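Local coordinates for putative hydrogenase expression/formation protein hupG (Rhodopseudomonas palustris, PDB 2QSI) that is of unknown biochemical function but has a thioredoxin-like fold and probably takes part in hydrogenase expression or maturation, at residues 18-22 against 71-77; 34-40 against 92-98; 101-105 against 117-121. All coordinates share one frame; numbering follows the deposited sequence.

Contact 1. Residues 18-22 against 71-77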
ATOM      1  N   THR A  18       7.471 -13.762  11.354  1.00 26.18           N
ATOM      2  CA  THR A  18       6.503 -14.775  11.078  1.00 25.46           C
ATOM      3  C   THR A  18       6.967 -15.404   9.813  1.00 24.04           C
ATOM      4  O   THR A  18       7.958 -14.951   9.205  1.00 23.44           O
ATOM      5  CB  THR A  18       5.072 -14.214  10.819  1.00 26.34           C
ATOM      6  OG1 THR A  18       4.966 -12.875  11.304  1.00 28.02           O
ATOM      7  CG2 THR A  18       4.061 -15.123  11.498  1.00 27.62           C
ATOM      8  N   LEU A  19       6.241 -16.447   9.428  1.00 22.20           N
ATOM      9  CA  LEU A  19       6.364 -17.025   8.135  1.00 21.75           C
ATOM     10  C   LEU A  19       5.057 -16.745   7.399  1.00 21.67           C
ATOM     11  O   LEU A  19       3.947 -17.038   7.928  1.00 21.31           O
ATOM     12  CB  LEU A  19       6.629 -18.524   8.285  1.00 22.81           C
ATOM     13  CG  LEU A  19       7.029 -19.351   7.087  1.00 20.59           C
ATOM     14  CD1 LEU A  19       8.317 -18.818   6.446  1.00 18.67           C
ATOM     15  CD2 LEU A  19       7.154 -20.794   7.572  1.00 22.88           C
ATOM     16  N   VAL A  20       5.161 -16.122   6.223  1.00 19.98           N
ATOM     17  CA  VAL A  20       3.992 -15.831   5.406  1.00 20.42           C
ATOM     18  C   VAL A  20       4.014 -16.499   4.026  1.00 20.75           C
ATOM     19  O   VAL A  20       5.070 -16.781   3.462  1.00 19.75           O
ATOM     20  CB  VAL A  20       3.787 -14.301   5.177  1.00 20.32           C
ATOM     21  CG1 VAL A  20       3.491 -13.581   6.505  1.00 19.96           C
ATOM     22  CG2 VAL A  20       4.955 -13.682   4.400  1.00 16.65           C
ATOM     23  N   ASP A  21       2.822 -16.711   3.490  1.00 22.19           N
ATOM     24  CA  ASP A  21       2.656 -17.233   2.141  1.00 23.86           C
ATOM     25  C   ASP A  21       1.717 -16.358   1.335  1.00 24.55           C
ATOM     26  O   ASP A  21       1.266 -15.318   1.811  1.00 23.65           O
ATOM     27  CB  ASP A  21       2.199 -18.713   2.171  1.00 24.34           C
ATOM     28  CG  ASP A  21       0.814 -18.912   2.763  1.00 25.39           C
ATOM     29  OD1 ASP A  21      -0.047 -18.005   2.746  1.00 28.92           O
ATOM     30  OD2 ASP A  21       0.559 -20.029   3.250  1.00 29.92           O
ATOM     31  N   GLU A  22       1.434 -16.766   0.100  1.00 25.48           N
ATOM     32  CA  GLU A  22       0.533 -15.979  -0.763  1.00 26.11           C
ATOM     33  C   GLU A  22      -0.878 -15.877  -0.163  1.00 26.31           C
ATOM     34  O   GLU A  22      -1.592 -14.927  -0.440  1.00 28.51           O
ATOM     35  CB  GLU A  22       0.523 -16.515  -2.214  1.00 25.77           C
ATOM     36  CG  GLU A  22       1.729 -16.058  -3.047  1.00 26.78           C
ATOM     37  CD  GLU A  22       1.938 -16.852  -4.333  1.00 28.33           C
ATOM     38  OE1 GLU A  22       2.145 -18.080  -4.257  1.00 29.62           O
ATOM     39  OE2 GLU A  22       1.899 -16.246  -5.427  1.00 31.63           O
ATOM     40  N   ALA A  71       8.691 -10.497   8.305  1.00 10.89           N
ATOM     41  CA  ALA A  71       8.150 -11.804   7.984  1.00 11.73           C
ATOM     42  C   ALA A  71       9.030 -12.459   6.919  1.00 11.88           C
ATOM     43  O   ALA A  71       9.498 -11.808   5.986  1.00 11.43           O
ATOM     44  CB  ALA A  71       6.728 -11.719   7.457  1.00 13.31           C
ATOM     45  N   GLU A  72       9.196 -13.770   7.058  1.00 11.59           N
ATOM     46  CA  GLU A  72       9.903 -14.595   6.078  1.00 12.20           C
ATOM     47  C   GLU A  72       8.875 -15.122   5.093  1.00 10.86           C
ATOM     48  O   GLU A  72       7.770 -15.493   5.485  1.00 12.81           O
ATOM     49  CB  GLU A  72      10.623 -15.759   6.753  1.00 11.64           C
ATOM     50  CG  GLU A  72      11.368 -16.643   5.763  1.00 11.75           C
ATOM     51  CD  GLU A  72      12.283 -17.652   6.392  1.00 12.61           C
ATOM     52  OE1 GLU A  72      12.788 -17.415   7.526  1.00 14.78           O
ATOM     53  OE2 GLU A  72      12.542 -18.681   5.723  1.00 13.79           O
ATOM     54  N   VAL A  73       9.241 -15.120   3.822  1.00 11.27           N
ATOM     55  CA  VAL A  73       8.408 -15.625   2.750  1.00 12.56           C
ATOM     56  C   VAL A  73       8.548 -17.147   2.645  1.00 12.80           C
ATOM     57  O   VAL A  73       9.660 -17.680   2.522  1.00 13.25           O
ATOM     58  CB  VAL A  73       8.756 -14.916   1.412  1.00 12.54           C
ATOM     59  CG1 VAL A  73       7.923 -15.435   0.262  1.00 13.40           C
ATOM     60  CG2 VAL A  73       8.525 -13.381   1.558  1.00 11.81           C
ATOM     61  N   ALA A  74       7.414 -17.835   2.718  1.00 13.78           N
ATOM     62  CA  ALA A  74       7.357 -19.305   2.501  1.00 14.10           C
ATOM     63  C   ALA A  74       7.962 -19.684   1.120  1.00 14.83           C
ATOM     64  O   ALA A  74       7.863 -18.938   0.129  1.00 13.69           O
ATOM     65  CB  ALA A  74       5.886 -19.819   2.665  1.00 14.26           C
ATOM     66  N   ALA A  75       8.633 -20.825   1.063  1.00 15.49           N
ATOM     67  CA  ALA A  75       9.384 -21.202  -0.148  1.00 16.38           C
ATOM     68  C   ALA A  75       8.492 -21.240  -1.406  1.00 16.91           C
ATOM     69  O   ALA A  75       8.862 -20.754  -2.473  1.00 16.28           O
ATOM     70  CB  ALA A  75      10.046 -22.560   0.060  1.00 16.40           C
ATOM     71  N   GLU A  76       7.305 -21.797  -1.268  1.00 17.92           N
ATOM     72  CA  GLU A  76       6.385 -21.923  -2.415  1.00 19.03           C
ATOM     73  C   GLU A  76       5.832 -20.564  -2.864  1.00 19.46           C
ATOM     74  O   GLU A  76       5.407 -20.418  -4.024  1.00 18.37           O
ATOM     75  CB  GLU A  76       5.243 -22.925  -2.147  1.00 20.24           C
ATOM     76  CG  GLU A  76       4.764 -23.038  -0.716  1.00 25.19           C
ATOM     77  CD  GLU A  76       5.766 -23.808   0.166  1.00 28.44           C
ATOM     78  OE1 GLU A  76       6.433 -23.151   0.981  1.00 29.35           O
ATOM     79  OE2 GLU A  76       5.924 -25.053   0.015  1.00 32.91           O
ATOM     80  N   ALA A  77       5.881 -19.569  -1.959  1.00 19.48           N
ATOM     81  CA  ALA A  77       5.411 -18.197  -2.220  1.00 20.16           C
ATOM     82  C   ALA A  77       6.447 -17.296  -2.893  1.00 20.95           C
ATOM     83  O   ALA A  77       6.118 -16.185  -3.362  1.00 20.33           O
ATOM     84  CB  ALA A  77       4.973 -17.560  -0.921  1.00 19.78           C
TER
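L19 pairs with E72, and V20 with V73, at one edge of the thioredoxin-like sheet. The first strand, 18-20, runs parallel to strand 68-73 here. Three nearly straight backbone bonds join them. E72 N donates to T18 O, V20 N donates to E72 O, and A74 N donates to V20 O at 2.7 Å. The last bond lies just where both strands end.

E72 can be followed outward from its backbone. Its CB lies 3.7 Å from T18 O and also touches L19 CD1. Its CG is anti to the backbone N (chi1 180°) and meets L19 CD1 at 3.8 Å. Its CD passes the same methyl at 4.1 Å. The two side chains thus lie side by side and point the same way, with leucine carbon packed along the acid's aliphatic stem. At the tip, OE2 forms a salt bridge with R41, which gives the carboxylate a charged partner beyond the strand pair.

The other face is apolar. V20 CG1 meets A71 CB at 3.9 Å, and both residues also touch F28 of helix 25-30. Past the strands, D21 CB packs on A74 CB. D21 OD1 accepts a hydrogen bond from T24 N. A77 folds back through A77 N to A74 O, and A77 CB then rests 3.8 Å from E22 N.

Contact 2. Residues 34-40 against 92-98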
ATOM      1  N   LYS A  34       2.958  -0.825  10.498  1.00 15.22           N
ATOM      2  CA  LYS A  34       4.384  -0.603  10.490  1.00 14.78           C
ATOM      3  C   LYS A  34       4.829  -0.856   9.082  1.00 13.75           C
ATOM      4  O   LYS A  34       4.091  -1.464   8.310  1.00 15.46           O
ATOM      5  CB  LYS A  34       5.072  -1.566  11.430  1.00 15.29           C
ATOM      6  CG  LYS A  34       4.784  -1.289  12.945  1.00 16.18           C
ATOM      7  CD  LYS A  34       5.768  -1.964  13.859  1.00 16.04           C
ATOM      8  CE  LYS A  34       5.391  -1.789  15.349  1.00 18.74           C
ATOM      9  NZ  LYS A  34       6.261  -2.678  16.174  1.00 20.54           N
ATOM     10  N   ILE A  35       6.033  -0.433   8.763  1.00 12.74           N
ATOM     11  CA  ILE A  35       6.670  -0.801   7.486  1.00 11.46           C
ATOM     12  C   ILE A  35       7.106  -2.262   7.644  1.00 10.82           C
ATOM     13  O   ILE A  35       7.656  -2.655   8.686  1.00 11.11           O
ATOM     14  CB  ILE A  35       7.887   0.117   7.181  1.00 11.82           C
ATOM     15  CG1 ILE A  35       7.473   1.589   6.881  1.00 14.02           C
ATOM     16  CG2 ILE A  35       8.739  -0.417   6.044  1.00 11.34           C
ATOM     17  CD1 ILE A  35       6.319   1.706   6.001  1.00 19.41           C
ATOM     18  N   VAL A  36       6.816  -3.053   6.622  1.00  9.88           N
ATOM     19  CA  VAL A  36       7.114  -4.453   6.612  1.00  9.46           C
ATOM     20  C   VAL A  36       8.409  -4.782   5.885  1.00  8.99           C
ATOM     21  O   VAL A  36       8.670  -4.312   4.788  1.00  8.37           O
ATOM     22  CB  VAL A  36       5.921  -5.228   5.998  1.00  8.96           C
ATOM     23  CG1 VAL A  36       6.259  -6.738   5.899  1.00 10.83           C
ATOM     24  CG2 VAL A  36       4.638  -4.950   6.882  1.00  9.54           C
ATOM     25  N   VAL A  37       9.219  -5.619   6.516  1.00  8.47           N
ATOM     26  CA  VAL A  37      10.413  -6.145   5.889  1.00  8.38           C
ATOM     27  C   VAL A  37      10.144  -7.626   5.553  1.00  9.14           C
ATOM     28  O   VAL A  37      10.010  -8.483   6.462  1.00  9.58           O
ATOM     29  CB  VAL A  37      11.625  -6.001   6.792  1.00  8.87           C
ATOM     30  CG1 VAL A  37      12.905  -6.479   6.062  1.00  8.96           C
ATOM     31  CG2 VAL A  37      11.790  -4.532   7.235  1.00  8.93           C
ATOM     32  N   LEU A  38      10.046  -7.921   4.263  1.00  9.22           N
ATOM     33  CA  LEU A  38       9.844  -9.285   3.815  1.00  9.11           C
ATOM     34  C   LEU A  38      11.186  -9.857   3.463  1.00  8.40           C
ATOM     35  O   LEU A  38      11.919  -9.263   2.666  1.00  9.87           O
ATOM     36  CB  LEU A  38       8.962  -9.361   2.572  1.00 10.17           C
ATOM     37  CG  LEU A  38       7.522  -8.892   2.696  1.00 12.41           C
ATOM     38  CD1 LEU A  38       6.849  -8.987   1.302  1.00 11.89           C
ATOM     39  CD2 LEU A  38       6.811  -9.632   3.809  1.00 11.43           C
ATOM     40  N   PHE A  39      11.474 -11.002   4.075  1.00  7.85           N
ATOM     41  CA  PHE A  39      12.716 -11.751   3.920  1.00  7.89           C
ATOM     42  C   PHE A  39      12.512 -12.900   2.948  1.00  8.45           C
ATOM     43  O   PHE A  39      11.775 -13.848   3.235  1.00  8.18           O
ATOM     44  CB  PHE A  39      13.164 -12.280   5.292  1.00  7.35           C
ATOM     45  CG  PHE A  39      14.331 -13.209   5.246  1.00  8.18           C
ATOM     46  CD1 PHE A  39      15.391 -13.002   4.397  1.00  6.48           C
ATOM     47  CD2 PHE A  39      14.393 -14.274   6.152  1.00  8.89           C
ATOM     48  CE1 PHE A  39      16.498 -13.895   4.417  1.00  7.91           C
ATOM     49  CE2 PHE A  39      15.440 -15.121   6.169  1.00 10.90           C
ATOM     50  CZ  PHE A  39      16.502 -14.935   5.291  1.00  8.52           C
ATOM     51  N   PHE A  40      13.196 -12.783   1.801  1.00  8.95           N
ATOM     52  CA  PHE A  40      13.323 -13.872   0.811  1.00  9.18           C
ATOM     53  C   PHE A  40      14.644 -14.590   1.035  1.00  8.80           C
ATOM     54  O   PHE A  40      15.747 -14.019   0.850  1.00  8.34           O
ATOM     55  CB  PHE A  40      13.262 -13.299  -0.596  1.00  9.01           C
ATOM     56  CG  PHE A  40      11.924 -12.676  -0.935  1.00  9.43           C
ATOM     57  CD1 PHE A  40      10.953 -13.410  -1.633  1.00 11.24           C
ATOM     58  CD2 PHE A  40      11.600 -11.373  -0.532  1.00  8.40           C
ATOM     59  CE1 PHE A  40       9.727 -12.830  -1.978  1.00  8.09           C
ATOM     60  CE2 PHE A  40      10.352 -10.824  -0.809  1.00  7.38           C
ATOM     61  CZ  PHE A  40       9.410 -11.560  -1.516  1.00  9.14           C
ATOM     62  N   SER A  92      17.082 -11.661  -0.360  1.00 13.24           N
ATOM     63  CA  SER A  92      16.800 -10.242  -0.392  1.00 12.58           C
ATOM     64  C   SER A  92      15.901  -9.867   0.798  1.00 12.22           C
ATOM     65  O   SER A  92      15.170 -10.702   1.310  1.00 10.87           O
ATOM     66  CB  SER A  92      16.029  -9.848  -1.692  1.00 14.17           C
ATOM     67  OG  SER A  92      16.878  -9.817  -2.833  1.00 13.45           O
ATOM     68  N   LEU A  93      15.957  -8.594   1.178  1.00 10.98           N
ATOM     69  CA  LEU A  93      14.888  -7.950   1.943  1.00  9.53           C
ATOM     70  C   LEU A  93      14.065  -7.009   1.036  1.00  9.65           C
ATOM     71  O   LEU A  93      14.633  -6.121   0.371  1.00 11.91           O
ATOM     72  CB  LEU A  93      15.475  -7.145   3.083  1.00 10.72           C
ATOM     73  CG  LEU A  93      16.387  -7.897   4.034  1.00  8.30           C
ATOM     74  CD1 LEU A  93      16.845  -6.971   5.149  1.00  6.68           C
ATOM     75  CD2 LEU A  93      15.590  -9.074   4.628  1.00 10.38           C
ATOM     76  N   ALA A  94      12.750  -7.159   1.029  1.00  6.75           N
ATOM     77  CA  ALA A  94      11.870  -6.192   0.370  1.00  7.63           C
ATOM     78  C   ALA A  94      11.184  -5.386   1.462  1.00  7.79           C
ATOM     79  O   ALA A  94      10.523  -5.973   2.317  1.00  7.48           O
ATOM     80  CB  ALA A  94      10.832  -6.904  -0.489  1.00  6.55           C
ATOM     81  N   VAL A  95      11.370  -4.045   1.429  1.00  8.56           N
ATOM     82  CA  VAL A  95      10.793  -3.128   2.413  1.00  7.62           C
ATOM     83  C   VAL A  95       9.513  -2.550   1.807  1.00  8.59           C
ATOM     84  O   VAL A  95       9.554  -1.872   0.758  1.00  9.02           O
ATOM     85  CB  VAL A  95      11.777  -2.042   2.803  1.00  7.80           C
ATOM     86  CG1 VAL A  95      11.193  -1.166   3.919  1.00  8.60           C
ATOM     87  CG2 VAL A  95      13.114  -2.675   3.237  1.00  8.43           C
ATOM     88  N   VAL A  96       8.391  -2.811   2.462  1.00  9.35           N
ATOM     89  CA  VAL A  96       7.071  -2.552   1.873  1.00  8.76           C
ATOM     90  C   VAL A  96       6.227  -1.666   2.794  1.00  8.75           C
ATOM     91  O   VAL A  96       6.042  -2.001   3.961  1.00  9.76           O
ATOM     92  CB  VAL A  96       6.296  -3.855   1.661  1.00  8.56           C
ATOM     93  CG1 VAL A  96       4.912  -3.550   1.108  1.00  7.59           C
ATOM     94  CG2 VAL A  96       7.037  -4.831   0.715  1.00  9.58           C
ATOM     95  N   GLN A  97       5.669  -0.591   2.258  1.00  9.05           N
ATOM     96  CA  GLN A  97       4.782   0.253   3.012  1.00 10.10           C
ATOM     97  C   GLN A  97       3.341  -0.206   2.764  1.00  9.84           C
ATOM     98  O   GLN A  97       2.898  -0.262   1.615  1.00  8.34           O
ATOM     99  CB  GLN A  97       4.964   1.689   2.551  1.00 10.24           C
ATOM    100  CG  GLN A  97       4.229   2.670   3.338  1.00 12.26           C
ATOM    101  CD  GLN A  97       4.542   4.055   2.893  1.00 14.05           C
ATOM    102  OE1 GLN A  97       4.132   4.473   1.826  1.00 18.62           O
ATOM    103  NE2 GLN A  97       5.249   4.791   3.721  1.00 16.92           N
ATOM    104  N   PRO A  98       2.617  -0.559   3.849  1.00 10.34           N
ATOM    105  CA  PRO A  98       1.230  -0.949   3.701  1.00  9.96           C
ATOM    106  C   PRO A  98       0.368   0.157   3.125  1.00 10.15           C
ATOM    107  O   PRO A  98       0.645   1.365   3.340  1.00  9.02           O
ATOM    108  CB  PRO A  98       0.789  -1.258   5.114  1.00 10.02           C
ATOM    109  CG  PRO A  98       1.988  -1.466   5.908  1.00 10.95           C
ATOM    110  CD  PRO A  98       3.071  -0.658   5.250  1.00 10.66           C
TER
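V37 and L93 meet in the apolar centre. With V37 CG1 anti to the backbone N, chi1 -176°, this methyl reaches L93 CB at 4.0 Å. L93 also reaches its direct partner across the strands, F39, with CD2 3.9 Å from F39 CD1. Helix 50-62 covers this side through I61, L53, A54 and L57. Further along, I35 CG2 and V95 CG1 are unusually close at 3.3 Å. I35 CD1 lies against Q97 CG at 3.5 Å.

On the opposite face, L38 CD1 faces V96 CG2 and F40 turns its ring edge to A94 CB, with CE2 4.0 Å away. F85, L81 and M82 of helix 78-85 pack here. A bound dithiothreitol lies near F40; it probably comes from the crystallisation liquor, though it may mark a pocket.

Outward from these side chains, six backbone bonds tie V36 to V96, L38 to A94 and F40 to S92. Each pair is hydrogen-bonded in both directions. The S92 N to F40 O bond uses a carbonyl lone pair. At this end S92 OG bonds to V89 O. At the other end P98 CG sits 3.2 Å from K34 O. Strand 92-97 also pairs with a strand of the second subunit. Strands 35-40 and 92-97, between helices on both faces, are the antiparallel pair of the central sheet of a thioredoxin-like fold.

Contact 3. Residues 101-105 against 117-121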
ATOM      1  N   THR A 101      -5.482   4.452   4.297  1.00 12.18           N
ATOM      2  CA  THR A 101      -6.576   5.357   3.922  1.00 11.70           C
ATOM      3  C   THR A 101      -6.218   6.724   4.518  1.00 12.39           C
ATOM      4  O   THR A 101      -6.147   6.876   5.752  1.00 12.16           O
ATOM      5  CB  THR A 101      -7.949   4.805   4.425  1.00 10.97           C
ATOM      6  OG1 THR A 101      -8.197   3.539   3.784  1.00 10.97           O
ATOM      7  CG2 THR A 101      -9.036   5.778   4.072  1.00 10.76           C
ATOM      8  N   LEU A 102      -5.965   7.706   3.650  1.00 12.53           N
ATOM      9  CA  LEU A 102      -5.612   9.047   4.077  1.00 12.64           C
ATOM     10  C   LEU A 102      -6.838   9.801   4.608  1.00 13.07           C
ATOM     11  O   LEU A 102      -6.728  10.695   5.439  1.00 11.91           O
ATOM     12  CB  LEU A 102      -4.989   9.826   2.916  1.00 13.03           C
ATOM     13  CG  LEU A 102      -3.724   9.196   2.327  1.00 12.91           C
ATOM     14  CD1 LEU A 102      -3.325  10.014   1.090  1.00 14.10           C
ATOM     15  CD2 LEU A 102      -2.557   9.042   3.355  1.00 14.70           C
ATOM     16  N   GLY A 103      -8.005   9.419   4.128  1.00 12.06           N
ATOM     17  CA  GLY A 103      -9.217  10.099   4.497  1.00 11.42           C
ATOM     18  C   GLY A 103     -10.369   9.550   3.692  1.00 11.59           C
ATOM     19  O   GLY A 103     -10.163   8.932   2.639  1.00 11.57           O
ATOM     20  N   VAL A 104     -11.579   9.807   4.178  1.00 10.90           N
ATOM     21  CA  VAL A 104     -12.818   9.458   3.447  1.00 11.14           C
ATOM     22  C   VAL A 104     -13.653  10.732   3.433  1.00 11.74           C
ATOM     23  O   VAL A 104     -13.904  11.334   4.492  1.00 11.11           O
ATOM     24  CB  VAL A 104     -13.628   8.341   4.148  1.00 10.93           C
ATOM     25  CG1 VAL A 104     -14.959   8.019   3.376  1.00  9.64           C
ATOM     26  CG2 VAL A 104     -12.730   7.093   4.388  1.00  8.85           C
ATOM     27  N   ILE A 105     -14.083  11.143   2.244  1.00 11.48           N
ATOM     28  CA  ILE A 105     -14.943  12.312   2.103  1.00 11.93           C
ATOM     29  C   ILE A 105     -16.383  11.904   1.808  1.00 13.01           C
ATOM     30  O   ILE A 105     -16.738  11.631   0.662  1.00 11.49           O
ATOM     31  CB  ILE A 105     -14.445  13.248   0.986  1.00 11.91           C
ATOM     32  CG1 ILE A 105     -12.968  13.586   1.192  1.00 13.06           C
ATOM     33  CG2 ILE A 105     -15.286  14.514   0.937  1.00 12.05           C
ATOM     34  CD1 ILE A 105     -12.370  14.419   0.078  1.00 10.92           C
ATOM     35  N   GLN A 117      -9.991  19.396   0.906  1.00 13.38           N
ATOM     36  CA  GLN A 117      -9.729  18.135   1.602  1.00 14.56           C
ATOM     37  C   GLN A 117      -8.686  17.321   0.870  1.00 15.55           C
ATOM     38  O   GLN A 117      -7.714  16.826   1.478  1.00 15.90           O
ATOM     39  CB  GLN A 117     -10.986  17.361   1.907  1.00 14.64           C
ATOM     40  CG  GLN A 117     -11.913  18.062   2.905  1.00 16.07           C
ATOM     41  CD  GLN A 117     -13.159  17.256   3.193  1.00 17.18           C
ATOM     42  OE1 GLN A 117     -13.093  16.194   3.818  1.00 20.91           O
ATOM     43  NE2 GLN A 117     -14.302  17.767   2.765  1.00 22.03           N
ATOM     44  N   ILE A 118      -8.836  17.185  -0.441  1.00 16.22           N
ATOM     45  CA  ILE A 118      -7.823  16.456  -1.204  1.00 16.32           C
ATOM     46  C   ILE A 118      -6.465  17.124  -1.085  1.00 16.77           C
ATOM     47  O   ILE A 118      -5.442  16.443  -0.857  1.00 17.59           O
ATOM     48  CB  ILE A 118      -8.220  16.290  -2.670  1.00 16.57           C
ATOM     49  CG1 ILE A 118      -9.468  15.401  -2.718  1.00 17.13           C
ATOM     50  CG2 ILE A 118      -7.016  15.694  -3.499  1.00 16.46           C
ATOM     51  CD1 ILE A 118     -10.126  15.251  -4.053  1.00 17.96           C
ATOM     52  N   GLY A 119      -6.443  18.448  -1.251  1.00 16.79           N
ATOM     53  CA  GLY A 119      -5.221  19.207  -1.111  1.00 18.01           C
ATOM     54  C   GLY A 119      -4.534  18.970   0.220  1.00 18.79           C
ATOM     55  O   GLY A 119      -3.309  18.762   0.282  1.00 18.37           O
ATOM     56  N   ALA A 120      -5.319  18.973   1.287  1.00 19.90           N
ATOM     57  CA  ALA A 120      -4.781  18.794   2.626  1.00 20.13           C
ATOM     58  C   ALA A 120      -4.147  17.412   2.786  1.00 20.35           C
ATOM     59  O   ALA A 120      -3.099  17.280   3.419  1.00 20.40           O
ATOM     60  CB  ALA A 120      -5.873  19.012   3.706  1.00 20.30           C
HETATM   61  N   MSE A 121      -4.778  16.390   2.220  1.00 19.21           N
HETATM   62  CA  MSE A 121      -4.281  15.040   2.329  1.00 19.71           C
HETATM   63  C   MSE A 121      -2.990  14.883   1.526  1.00 20.20           C
HETATM   64  O   MSE A 121      -2.065  14.239   1.997  1.00 21.60           O
HETATM   65  CB  MSE A 121      -5.316  14.023   1.868  1.00 18.59           C
HETATM   66  CG  MSE A 121      -6.572  13.991   2.747  1.00 17.26           C
HETATM   67 SE   MSE A 121      -7.900  12.720   2.083  0.80 21.60          SE
HETATM   68  CE  MSE A 121      -9.544  13.489   2.768  1.00 20.81           C
TER
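I105 and Q117 meet at an angle, with the isoleucine branches spread along the glutamine. I105 CG1 faces Q117 OE1 at 3.7 Å. I105 CG2 lies near Q117 NE2, and I105 CD1 reaches back to Q117 CB at 3.7 Å. The amide is held within its own helix, where Q117 NE2 bonds to S113 OG.

The selenomethionine M121 comes from one turn further along the helix. Its CG is anti to the carbonyl carbon (chi1 -65°), and the extended chain beyond carries SE and CE across to the strand. SE rests on G103 CA at 3.8 Å, where the chain has no side chain to keep it off. SE also lies 4.2 Å from L102 CB. CE continues past the glycine to I105 CG1 at 3.8 Å. I105 is therefore packed from two successive turns, by Q117 and M121. I118 adds its CG1, 4.1 Å from I105 CD1.

Over these residues, 117-121 runs almost antiparallel to 101-105, at 171°, with axes 9.0 Å apart at closest. The second subunit completes the surroundings. Its V95 packs on M121, its F64 on I118 and its I35 on L102, while T101 OG1 bonds to its F85 O. The strand also pairs with a strand of that chain. A final strand with a helix folded back on it is consistent with the C-terminal beta-alpha part of a thioredoxin-like fold, here placed against the second subunit.

In the fold
Contacts 1 and 2 belong to one compact sheet of strand order 18-20, 68-73, 35-40, 92-106. Their centres are 12 Å apart, and they touch where strands 68-73 and 35-40 pair, as in the probable hydrogen bond from F39 N to A71 O. Their segments alternate along the chain. Contact 3 follows in sequence and uses the far part of strand 92-106 with helix 111-126. Its centre is 26 Å from that of contact 2 and 34 Å from that of contact 1. Both contacts 2 and 3 meet the second subunit, where the sheet continues between chains. This is consistent with a domain-swapped dimer, in which the closing strand and helix of each chain complete the other's fold.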